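Local coordinates for protein apolipophorin-3b (Locusta migratoria, PDB 1AEP) that helps load diacylglycerol into the hemolymph lipoprotein lipophorin by covering its expanding hydrophobic surface, supporting lipid transport during insect flight, at residues Glu125-Ala128 / Pro129-Ser132; Trp112-Ile115 / Ala116-Gln120; Leu148-Ser151 / Ile152-Ala155; Asn46-Lys49 / Thr50-Glu54. All coordinates share one frame; numbering follows the deposited sequence.

Contact 1. Residues Glu125-Ala128 / Pro129-Ser132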
# COMPACT_ATOMS: atom_id res chain seq x y z
N GLU A 125 -0.47 13.83 -22.29
CA GLU A 125 0.09 12.50 -21.98
C GLU A 125 1.43 12.58 -21.24
O GLU A 125 2.36 11.81 -21.43
CB GLU A 125 0.06 11.55 -23.19
CG GLU A 125 -1.27 10.76 -23.32
CD GLU A 125 -1.42 10.07 -24.64
OE1 GLU A 125 -1.68 10.68 -25.68
OE2 GLU A 125 -1.26 8.76 -24.59
N ALA A 126 1.49 13.60 -20.38
CA ALA A 126 2.68 13.90 -19.63
C ALA A 126 3.25 12.77 -18.79
O ALA A 126 4.46 12.72 -18.53
CB ALA A 126 2.37 15.04 -18.70
N TRP A 127 2.38 11.91 -18.32
CA TRP A 127 2.79 10.83 -17.46
C TRP A 127 3.25 9.61 -18.20
O TRP A 127 3.76 8.66 -17.61
CB TRP A 127 1.62 10.44 -16.56
CG TRP A 127 1.37 11.50 -15.56
CD1 TRP A 127 0.68 12.66 -15.72
CD2 TRP A 127 1.89 11.47 -14.23
NE1 TRP A 127 0.75 13.40 -14.57
CE2 TRP A 127 1.52 12.69 -13.65
CE3 TRP A 127 2.69 10.55 -13.53
CZ2 TRP A 127 1.91 12.98 -12.34
CZ3 TRP A 127 3.07 10.84 -12.25
CH2 TRP A 127 2.68 12.05 -11.67
N ALA A 128 3.02 9.60 -19.49
CA ALA A 128 3.39 8.46 -20.30
C ALA A 128 4.80 7.95 -20.04
O ALA A 128 5.08 6.75 -20.05
CB ALA A 128 3.35 8.91 -21.73
N PRO A 129 5.70 8.85 -19.90
CA PRO A 129 7.07 8.45 -19.77
C PRO A 129 7.45 7.63 -18.54
O PRO A 129 8.53 7.01 -18.53
CB PRO A 129 7.88 9.72 -19.93
CG PRO A 129 6.93 10.71 -20.61
CD PRO A 129 5.53 10.29 -20.26
N VAL A 130 6.58 7.61 -17.53
CA VAL A 130 6.89 6.88 -16.31
C VAL A 130 5.87 5.82 -16.00
O VAL A 130 5.87 5.27 -14.90
CB VAL A 130 7.00 7.80 -15.12
CG1 VAL A 130 8.10 8.79 -15.36
CG2 VAL A 130 5.70 8.53 -14.89
N GLN A 131 5.03 5.57 -16.99
CA GLN A 131 3.94 4.60 -16.95
C GLN A 131 4.38 3.19 -16.53
O GLN A 131 3.79 2.59 -15.65
CB GLN A 131 3.12 4.68 -18.27
CG GLN A 131 1.75 3.96 -18.27
CD GLN A 131 1.81 2.56 -18.88
OE1 GLN A 131 0.77 1.87 -18.97
NE2 GLN A 131 3.00 2.11 -19.28
N SER A 132 5.44 2.66 -17.14
CA SER A 132 5.91 1.34 -16.76
C SER A 132 6.18 1.23 -15.25
O SER A 132 5.67 0.35 -14.56
CB SER A 132 7.10 0.92 -17.58
OG SER A 132 6.64 0.26 -18.74
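The indole of W127 obliquely meets V130 three residues on, its CE3 lying 3.9 Å from CG2 of the valine. V130 sends CG2 between its own backbone N and carbonyl carbon (chi1 -60° for CG1), turning that methyl back toward the tryptophan. The same two residues are joined through the main chain: V130 N donates to W127 O at 3.0 Å, in a nearly straight bond (165°) whose donor stands well above the carbonyl plane. One residue further, Q131 N reaches A128 O at 3.3 Å, again from above the plane. These i to i+3 bonds draw the chain from the linker into helix 131-154, with V130 as N-cap. P129, just ahead of the N-cap, suits a place whose N is not called on to donate an i to i+4 bond. Behind this lies a type I turn from E125 to A128, closed by A128 N on E125 O at 3.0 Å, which sets W127 inward while E125 and A128 stay exposed. The apolar side chains of W127 and V130 both rest on V70 of helix 69-83, and W127 also touches Q73 there, so the linker between helices 94-121 and 131-154 is packed against a third helix.

Contact 2. Residues Trp112-Ile115 / Ala116-Gln120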
# COMPACT_ATOMS: atom_id res chain seq x y z
N TRP A 112 -3.06 5.90 -4.40
CA TRP A 112 -2.93 5.24 -5.67
C TRP A 112 -3.99 5.74 -6.62
O TRP A 112 -3.71 5.99 -7.78
CB TRP A 112 -2.97 3.73 -5.55
CG TRP A 112 -1.57 3.26 -5.49
CD1 TRP A 112 -0.93 2.77 -4.40
CD2 TRP A 112 -0.60 3.30 -6.56
NE1 TRP A 112 0.37 2.51 -4.71
CE2 TRP A 112 0.60 2.78 -6.04
CE3 TRP A 112 -0.64 3.65 -7.92
CZ2 TRP A 112 1.79 2.66 -6.80
CZ3 TRP A 112 0.52 3.56 -8.67
CH2 TRP A 112 1.72 3.07 -8.13
N GLN A 113 -5.19 5.92 -6.10
CA GLN A 113 -6.26 6.43 -6.92
C GLN A 113 -5.94 7.84 -7.40
O GLN A 113 -6.06 8.14 -8.57
CB GLN A 113 -7.58 6.42 -6.15
CG GLN A 113 -7.94 4.99 -5.71
CD GLN A 113 -9.36 4.85 -5.18
OE1 GLN A 113 -10.10 3.91 -5.57
NE2 GLN A 113 -9.75 5.76 -4.28
N ASP A 114 -5.49 8.70 -6.48
CA ASP A 114 -5.10 10.08 -6.79
C ASP A 114 -4.16 10.15 -7.98
O ASP A 114 -4.44 10.78 -8.99
CB ASP A 114 -4.23 10.61 -5.67
CG ASP A 114 -4.92 11.66 -4.88
OD1 ASP A 114 -6.09 11.59 -4.59
OD2 ASP A 114 -4.10 12.65 -4.54
N ILE A 115 -2.97 9.53 -7.84
CA ILE A 115 -2.00 9.49 -8.90
C ILE A 115 -2.53 8.90 -10.19
O ILE A 115 -2.14 9.30 -11.28
CB ILE A 115 -0.80 8.72 -8.49
CG1 ILE A 115 0.40 9.41 -9.11
CG2 ILE A 115 -0.92 7.31 -9.00
CD1 ILE A 115 0.97 10.43 -8.14
N ALA A 116 -3.43 7.90 -10.11
CA ALA A 116 -3.97 7.28 -11.31
C ALA A 116 -4.78 8.27 -12.12
O ALA A 116 -4.63 8.42 -13.33
CB ALA A 116 -4.87 6.12 -10.94
N THR A 117 -5.68 8.94 -11.42
CA THR A 117 -6.54 9.97 -11.93
C THR A 117 -5.71 11.11 -12.55
O THR A 117 -5.99 11.60 -13.64
CB THR A 117 -7.33 10.46 -10.68
OG1 THR A 117 -8.41 9.59 -10.36
CG2 THR A 117 -7.70 11.92 -10.73
N LYS A 118 -4.65 11.50 -11.87
CA LYS A 118 -3.81 12.54 -12.41
C LYS A 118 -3.31 12.21 -13.81
O LYS A 118 -3.43 12.99 -14.75
CB LYS A 118 -2.53 12.65 -11.58
CG LYS A 118 -2.20 14.02 -11.02
CD LYS A 118 -2.50 14.14 -9.52
CE LYS A 118 -1.34 14.51 -8.60
NZ LYS A 118 -1.43 13.90 -7.24
N THR A 119 -2.68 11.06 -13.91
CA THR A 119 -2.12 10.59 -15.15
C THR A 119 -3.18 10.57 -16.24
O THR A 119 -2.90 10.78 -17.41
CB THR A 119 -1.48 9.17 -14.99
OG1 THR A 119 -2.48 8.17 -14.93
CG2 THR A 119 -0.65 9.12 -13.73
N GLN A 120 -4.40 10.28 -15.84
CA GLN A 120 -5.51 10.15 -16.76
C GLN A 120 -5.98 11.49 -17.29
O GLN A 120 -6.34 11.62 -18.46
CB GLN A 120 -6.58 9.24 -16.23
CG GLN A 120 -6.29 7.84 -16.83
CD GLN A 120 -7.57 7.07 -16.88
OE1 GLN A 120 -7.73 6.14 -17.66
NE2 GLN A 120 -8.48 7.50 -16.00
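Two turns near the C-terminal end of the amphipathic helix 94-121 make up this contact, in which the i to i+4 backbone pattern is joined by polar side chains. T117 N meets Q113 O at 3.0 Å in an almost straight bond (175°), and K118 N takes D114 O at the same 3.0 Å. A116 N to W112 O belongs to the same series, and a small side chain suits the buried place of A116. T117 OG1 adds a weak bond to Q113 O, 3.3 Å long. The hydroxyl of T119 turns back on its own helix: with OG1 placed between the backbone N and the carbonyl carbon (chi1 76°), it donates to A116 O at 2.7 Å. That oxygen also accepts from Q120 N at 3.1 Å, both donors arriving from the same face of its plane. A valine in place of T119 would probably leave A116 O with one fewer donor, since no hydroxyl would then reach it. D114 OD2 and K118 NZ form a long salt bridge of 4.0 Å, the lysine chain bent; D114 is exposed, while K118 also touches Q73 of helix 69-83. Inward, buried W112 sets its ring edge-to-face with F77 of helix 69-83 and touches V11 and L14 of helix 7-25 and A137 of helix 131-154; I115 also packs on F77, and T119 reaches L134 of helix 131-154.

Contact 3. Residues Leu148-Ser151 / Ile152-Ala155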
# COMPACT_ATOMS: atom_id res chain seq x y z
N LEU A 148 -0.57 -10.16 2.62
CA LEU A 148 -1.08 -9.87 3.94
C LEU A 148 -2.37 -10.62 4.17
O LEU A 148 -2.57 -11.31 5.17
CB LEU A 148 -1.39 -8.37 4.05
CG LEU A 148 -1.58 -7.83 5.46
CD1 LEU A 148 -0.57 -6.73 5.60
CD2 LEU A 148 -2.93 -7.21 5.48
N GLN A 149 -3.26 -10.50 3.22
CA GLN A 149 -4.50 -11.18 3.36
C GLN A 149 -4.34 -12.69 3.50
O GLN A 149 -4.94 -13.30 4.37
CB GLN A 149 -5.27 -10.87 2.12
CG GLN A 149 -6.52 -11.67 2.09
CD GLN A 149 -7.46 -11.10 1.08
OE1 GLN A 149 -7.06 -10.25 0.26
NE2 GLN A 149 -8.69 -11.57 1.18
N ASN A 150 -3.51 -13.29 2.63
CA ASN A 150 -3.27 -14.72 2.72
C ASN A 150 -2.88 -15.12 4.14
O ASN A 150 -3.30 -16.14 4.67
CB ASN A 150 -2.14 -15.11 1.76
CG ASN A 150 -2.62 -15.17 0.32
OD1 ASN A 150 -3.82 -15.04 0.04
ND2 ASN A 150 -1.68 -15.34 -0.58
N SER A 151 -2.08 -14.26 4.78
CA SER A 151 -1.64 -14.50 6.15
C SER A 151 -2.78 -14.45 7.20
O SER A 151 -2.94 -15.37 8.00
CB SER A 151 -0.47 -13.58 6.51
OG SER A 151 0.48 -13.61 5.44
N ILE A 152 -3.55 -13.37 7.19
CA ILE A 152 -4.65 -13.22 8.12
C ILE A 152 -5.63 -14.33 7.97
O ILE A 152 -6.40 -14.65 8.87
CB ILE A 152 -5.28 -11.85 7.98
CG1 ILE A 152 -4.28 -10.91 8.57
CG2 ILE A 152 -6.62 -11.66 8.68
CD1 ILE A 152 -4.17 -9.67 7.69
N GLN A 153 -5.56 -14.94 6.80
CA GLN A 153 -6.43 -16.03 6.43
C GLN A 153 -5.92 -17.38 6.90
O GLN A 153 -6.68 -18.19 7.41
CB GLN A 153 -6.44 -16.13 4.91
CG GLN A 153 -7.71 -15.99 4.09
CD GLN A 153 -7.43 -16.52 2.69
OE1 GLN A 153 -7.65 -15.83 1.71
NE2 GLN A 153 -7.02 -17.80 2.61
N SER A 154 -4.64 -17.61 6.68
CA SER A 154 -4.05 -18.88 7.06
C SER A 154 -3.88 -19.07 8.55
O SER A 154 -3.77 -20.20 9.02
CB SER A 154 -2.79 -19.26 6.37
OG SER A 154 -2.97 -20.60 5.87
N ALA A 155 -3.85 -17.95 9.26
CA ALA A 155 -3.71 -17.94 10.71
C ALA A 155 -5.08 -17.95 11.39
O ALA A 155 -5.21 -17.83 12.60
CB ALA A 155 -2.89 -16.73 11.14
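L148 and I152, one helical turn apart, lie side by side and point the same way, their ends meeting where CD2 of the leucine comes to 3.5 Å from CD1 of the isoleucine. The leucine swings CG opposite its backbone N (chi1 -165°), which carries its branch along the helix toward I152, and it also touches F48 of helix 36-63. In the isoleucine chi1 (-72°) sets CG1 beside the backbone N, and the further turn at chi2 brings CD1 to the leucine, where it also lies 3.4 Å from L148 O. Beneath the pair I152 N bonds to L148 O at 3.0 Å, nearly straight at 167°. Trimming I152 to an alanine would probably take away the hydrocarbon that CD2 of L148 rests on and open a gap beside E24 and L25 of helix 7-25. Away from this pair the residues are mostly polar. S151 OG bonds mainly to N147 O one turn back, with a weak second bond to Q44 of helix 36-63. N150 O takes S154 N at 2.8 Å, and A155 N closes the last turn on S151 O at 3.0 Å before the chain leaves helical angles. Apolar residues i and i+4 on one side, with glutamine, asparagine and serine making up most of the rest, are the pattern of an amphipathic helix in a bundle.

Contact 4. Residues Asn46-Lys49 / Thr50-Glu54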
# COMPACT_ATOMS: atom_id res chain seq x y z
N ASN A 46 4.57 -5.04 9.40
CA ASN A 46 5.93 -4.76 9.08
C ASN A 46 6.32 -5.26 7.72
O ASN A 46 7.12 -4.65 7.03
CB ASN A 46 6.88 -5.21 10.17
CG ASN A 46 7.10 -4.16 11.25
OD1 ASN A 46 7.23 -2.94 10.97
ND2 ASN A 46 7.17 -4.63 12.49
N ALA A 47 5.75 -6.39 7.34
CA ALA A 47 6.05 -6.94 6.04
C ALA A 47 5.58 -6.01 4.92
O ALA A 47 6.27 -5.79 3.92
CB ALA A 47 5.37 -8.27 5.97
N PHE A 48 4.39 -5.46 5.11
CA PHE A 48 3.79 -4.56 4.19
C PHE A 48 4.58 -3.31 4.06
O PHE A 48 5.00 -2.86 2.98
CB PHE A 48 2.46 -4.19 4.87
CG PHE A 48 1.53 -3.48 3.95
CD1 PHE A 48 0.95 -4.14 2.87
CD2 PHE A 48 1.27 -2.13 4.12
CE1 PHE A 48 0.11 -3.49 1.98
CE2 PHE A 48 0.45 -1.45 3.22
CZ PHE A 48 -0.12 -2.12 2.14
N LYS A 49 4.76 -2.72 5.23
CA LYS A 49 5.49 -1.48 5.32
C LYS A 49 6.76 -1.60 4.51
O LYS A 49 7.18 -0.71 3.77
CB LYS A 49 5.77 -1.39 6.80
CG LYS A 49 6.45 -0.17 7.37
CD LYS A 49 5.97 0.15 8.79
CE LYS A 49 6.97 -0.14 9.93
NZ LYS A 49 6.73 0.69 11.13
N THR A 50 7.39 -2.75 4.67
CA THR A 50 8.67 -3.06 4.03
C THR A 50 8.60 -2.98 2.53
O THR A 50 9.48 -2.46 1.86
CB THR A 50 9.29 -4.38 4.53
OG1 THR A 50 9.86 -4.26 5.81
CG2 THR A 50 10.24 -5.07 3.56
N LYS A 51 7.55 -3.59 2.01
CA LYS A 51 7.31 -3.62 0.60
C LYS A 51 6.96 -2.24 0.03
O LYS A 51 7.54 -1.83 -0.97
CB LYS A 51 6.23 -4.63 0.29
CG LYS A 51 6.77 -6.05 0.38
CD LYS A 51 7.65 -6.38 -0.80
CE LYS A 51 8.27 -7.77 -0.72
NZ LYS A 51 9.43 -7.97 -1.61
N ILE A 52 6.03 -1.52 0.67
CA ILE A 52 5.62 -0.18 0.24
C ILE A 52 6.78 0.80 0.21
O ILE A 52 6.91 1.69 -0.63
CB ILE A 52 4.56 0.38 1.17
CG1 ILE A 52 3.32 -0.42 0.83
CG2 ILE A 52 4.32 1.86 0.90
CD1 ILE A 52 2.53 0.24 -0.29
N ALA A 53 7.67 0.63 1.16
CA ALA A 53 8.82 1.47 1.18
C ALA A 53 9.76 1.13 0.00
O ALA A 53 10.52 1.97 -0.49
CB ALA A 53 9.46 1.23 2.53
N GLU A 54 9.70 -0.11 -0.46
CA GLU A 54 10.54 -0.53 -1.57
C GLU A 54 10.17 0.23 -2.82
O GLU A 54 11.04 0.72 -3.55
CB GLU A 54 10.33 -2.02 -1.87
CG GLU A 54 11.61 -2.81 -2.16
CD GLU A 54 11.46 -4.23 -1.72
OE1 GLU A 54 10.99 -5.08 -2.43
OE2 GLU A 54 11.87 -4.40 -0.47
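Residues 46-54 are regular alpha helix, with i to i+4 bonds from T50 N on N46 O to A53 N on K49 O, I52 N on F48 O being the straightest at 170° and 2.9 Å. On the inner side F48 and I52 lie alongside and point the same way. I52 CG1 sits over one face of the phenyl ring, offset toward its rim, 4.2 Å from the centroid and 23° off the normal, a CH-pi contact whose closest approach is to CE2 at 3.9 Å. CG anti to the backbone N (chi1 -168°) carries the ring toward I52. On the outer side T50 OG1 donates to N46 O at 3.0 Å, and T50 N reaches that oxygen from the opposite face of its plane. A threonine suits this exposed place because its hydroxyl can bond back to its own helix. K51 NZ and E54 OE1 form a salt bridge at 3.4 Å, its hydrogen bond weak and the glutamate poorly ordered. K49 carries its amine to H86 O in the loop after helix 69-83. F48 packs on L105 of helix 94-121 and A144 of helix 131-154, and I52 on V108 and T141 of those same helices, while I85 of the loop touches both.

Along the chain the order is contact 4, contact 2, contact 1, contact 3, each closing before the next opens. Contacts 1 and 3 both use helix 131-154, one at its start and the other at its end; their centres are 35 Å apart, on opposite sides of the chain's centre. Contact 2, on the preceding helix 94-121, touches contact 1 where W127 CD2 meets T119 CG2 at 3.5 Å. Contact 3 touches contact 4, with centres 16 Å apart, through L148 CD1 and F48 CB at 4.0 Å. Together they sample a bundle of five amphipathic helices that bury apolar faces; opening such a bundle would probably expose them for lipid binding.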